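Local structure of trans-2-enoyl-CoA reductase [NADH] (Treponema denticola ATCC 35405, 4GGO) at residues A[241-246]-A[286-291]. The protein reduces the carbon-carbon double bond of trans-2-enoyl-CoA substrates such as crotonyl-CoA with NADH, a step of bacterial fatty acid synthesis. Numbering follows the deposited sequence.
Sequences QALYRK and AVIPVI
Leu243 and Ile288 make the closest apolar contact between 241-246 and 286-291. The two side chains pass one another pointing opposite ways, and Leu243 CD1 lies 3.6 Å from Ile288 CG2. The same methyl also touches the ring of Pro289, with Leu243 CD1 4.3 Å from Pro289 CD.

The second group gathers at the far end of Tyr244, the probable proton donor. The phenol meets both isoleucines tip to tip. Tyr244 OH is 3.5 Å from Ile288 CD1 and 3.8 Å from Ile291 CG1. Ile291 CD1 comes obliquely to the ring, 3.9 Å from Tyr244 CE2. Ile288 uses both branches: CG1 stands beside the backbone N (chi1 -53°) and carries CD1 to the hydroxyl; CG2, anti to that N, meets Leu243. Carbon atoms therefore border the hydroxyl on this side. The contact is wholly van der Waals, and four of its five residues are buried.

Tyr244 also packs edge-to-face with Tyr234, which binds substrate, consistent with this contact backing the active site. Phe173 of strand 173-178 touches both Leu243 and Pro289. The contact joins the short helix 241-244, which follows strand 227-233 of the parallel Rossmann-type sheet, to Ile291, which starts helix 291-305, and the loop before it.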
loop_
_atom_site.group_PDB
_atom_site.type_symbol
_atom_site.label_atom_id
_atom_site.label_comp_id
_atom_site.label_asym_id
_atom_site.label_seq_id
_atom_site.Cartn_x
_atom_site.Cartn_y
_atom_site.Cartn_z
ATOM N N GLN A 241 6.878 -18.519 -1.827
ATOM C CA GLN A 241 7.046 -18.475 -3.278
ATOM C C GLN A 241 5.921 -19.188 -4.026
ATOM O O GLN A 241 5.608 -18.841 -5.164
ATOM C CB GLN A 241 8.397 -19.064 -3.687
ATOM C CG GLN A 241 9.577 -18.158 -3.396
ATOM C CD GLN A 241 10.884 -18.728 -3.907
ATOM O OE1 GLN A 241 11.833 -17.991 -4.175
ATOM N NE2 GLN A 241 10.941 -20.049 -4.044
ATOM N N ALA A 242 5.311 -20.177 -3.381
ATOM C CA ALA A 242 4.221 -20.937 -3.990
ATOM C C ALA A 242 3.040 -20.047 -4.370
ATOM O O ALA A 242 2.190 -20.437 -5.171
ATOM C CB ALA A 242 3.768 -22.053 -3.059
ATOM N N LEU A 243 2.997 -18.849 -3.795
ATOM C CA LEU A 243 1.931 -17.896 -4.077
ATOM C C LEU A 243 2.442 -16.676 -4.838
ATOM O O LEU A 243 1.930 -16.343 -5.906
ATOM C CB LEU A 243 1.268 -17.448 -2.775
ATOM C CG LEU A 243 0.736 -18.575 -1.889
ATOM C CD1 LEU A 243 0.155 -18.020 -0.603
ATOM C CD2 LEU A 243 -0.301 -19.392 -2.638
ATOM N N TYR A 244 3.455 -16.018 -4.284
ATOM C CA TYR A 244 3.938 -14.750 -4.826
ATOM C C TYR A 244 4.827 -14.909 -6.057
ATOM O O TYR A 244 4.990 -13.969 -6.832
ATOM C CB TYR A 244 4.671 -13.952 -3.747
ATOM C CG TYR A 244 3.775 -13.474 -2.627
ATOM C CD1 TYR A 244 3.034 -12.308 -2.756
ATOM C CD2 TYR A 244 3.674 -14.186 -1.440
ATOM C CE1 TYR A 244 2.214 -11.866 -1.738
ATOM C CE2 TYR A 244 2.857 -13.752 -0.414
ATOM C CZ TYR A 244 2.131 -12.592 -0.568
ATOM O OH TYR A 244 1.316 -12.157 0.450
ATOM N N ARG A 245 5.400 -16.096 -6.231
ATOM C CA ARG A 245 6.240 -16.372 -7.392
ATOM C C ARG A 245 5.485 -17.147 -8.465
ATOM O O ARG A 245 5.383 -16.704 -9.609
ATOM C CB ARG A 245 7.479 -17.173 -6.988
ATOM C CG ARG A 245 8.801 -16.456 -7.196
ATOM C CD ARG A 245 9.115 -15.535 -6.030
ATOM N NE ARG A 245 10.552 -15.329 -5.872
ATOM C CZ ARG A 245 11.141 -15.043 -4.715
ATOM N NH1 ARG A 245 10.413 -14.931 -3.612
ATOM N NH2 ARG A 245 12.455 -14.873 -4.658
ATOM N N LYS A 246 4.961 -18.307 -8.082
ATOM C CA LYS A 246 4.381 -19.243 -9.038
ATOM C C LYS A 246 2.864 -19.388 -8.898
ATOM O O LYS A 246 2.254 -20.185 -9.607
ATOM C CB LYS A 246 5.054 -20.617 -8.904
ATOM C CG LYS A 246 6.580 -20.580 -8.956
ATOM C CD LYS A 246 7.197 -21.980 -8.939
ATOM C CE LYS A 246 6.773 -22.804 -10.146
ATOM N NZ LYS A 246 7.395 -24.163 -10.179
ATOM N N ALA A 286 -4.265 -12.494 6.933
ATOM C CA ALA A 286 -4.744 -13.514 7.863
ATOM C C ALA A 286 -5.051 -14.862 7.210
ATOM O O ALA A 286 -4.830 -15.913 7.813
ATOM C CB ALA A 286 -5.958 -13.004 8.623
ATOM N N VAL A 287 -5.554 -14.836 5.980
ATOM C CA VAL A 287 -5.958 -16.067 5.304
ATOM C C VAL A 287 -4.826 -16.705 4.501
ATOM O O VAL A 287 -4.969 -17.815 3.989
ATOM C CB VAL A 287 -7.171 -15.840 4.379
ATOM C CG1 VAL A 287 -8.380 -15.401 5.191
ATOM C CG2 VAL A 287 -6.838 -14.816 3.306
ATOM N N ILE A 288 -3.702 -16.005 4.394
ATOM C CA ILE A 288 -2.557 -16.525 3.657
ATOM C C ILE A 288 -1.668 -17.368 4.563
ATOM O O ILE A 288 -1.241 -16.904 5.618
ATOM C CB ILE A 288 -1.707 -15.391 3.062
ATOM C CG1 ILE A 288 -2.573 -14.439 2.240
ATOM C CG2 ILE A 288 -0.595 -15.962 2.206
ATOM C CD1 ILE A 288 -1.810 -13.246 1.691
ATOM N N PRO A 289 -1.390 -18.617 4.156
ATOM C CA PRO A 289 -0.501 -19.488 4.931
ATOM C C PRO A 289 0.902 -18.899 5.036
ATOM O O PRO A 289 1.360 -18.269 4.085
ATOM C CB PRO A 289 -0.475 -20.782 4.111
ATOM C CG PRO A 289 -1.730 -20.747 3.300
ATOM C CD PRO A 289 -1.949 -19.302 2.978
ATOM N N VAL A 290 1.542 -19.097 6.189
ATOM C CA VAL A 290 2.910 -18.638 6.466
ATOM C C VAL A 290 3.033 -17.133 6.747
ATOM O O VAL A 290 3.712 -16.735 7.695
ATOM C CB VAL A 290 3.927 -19.076 5.377
ATOM C CG1 VAL A 290 5.335 -18.623 5.742
ATOM C CG2 VAL A 290 3.884 -20.586 5.186
ATOM N N ILE A 291 2.365 -16.313 5.939
ATOM C CA ILE A 291 2.510 -14.851 6.002
ATOM C C ILE A 291 2.444 -14.193 7.396
ATOM O O ILE A 291 3.331 -13.412 7.740
ATOM C CB ILE A 291 1.563 -14.132 5.000
ATOM C CG1 ILE A 291 2.137 -14.212 3.586
ATOM C CG2 ILE A 291 1.360 -12.674 5.389
ATOM C CD1 ILE A 291 3.500 -13.570 3.442
#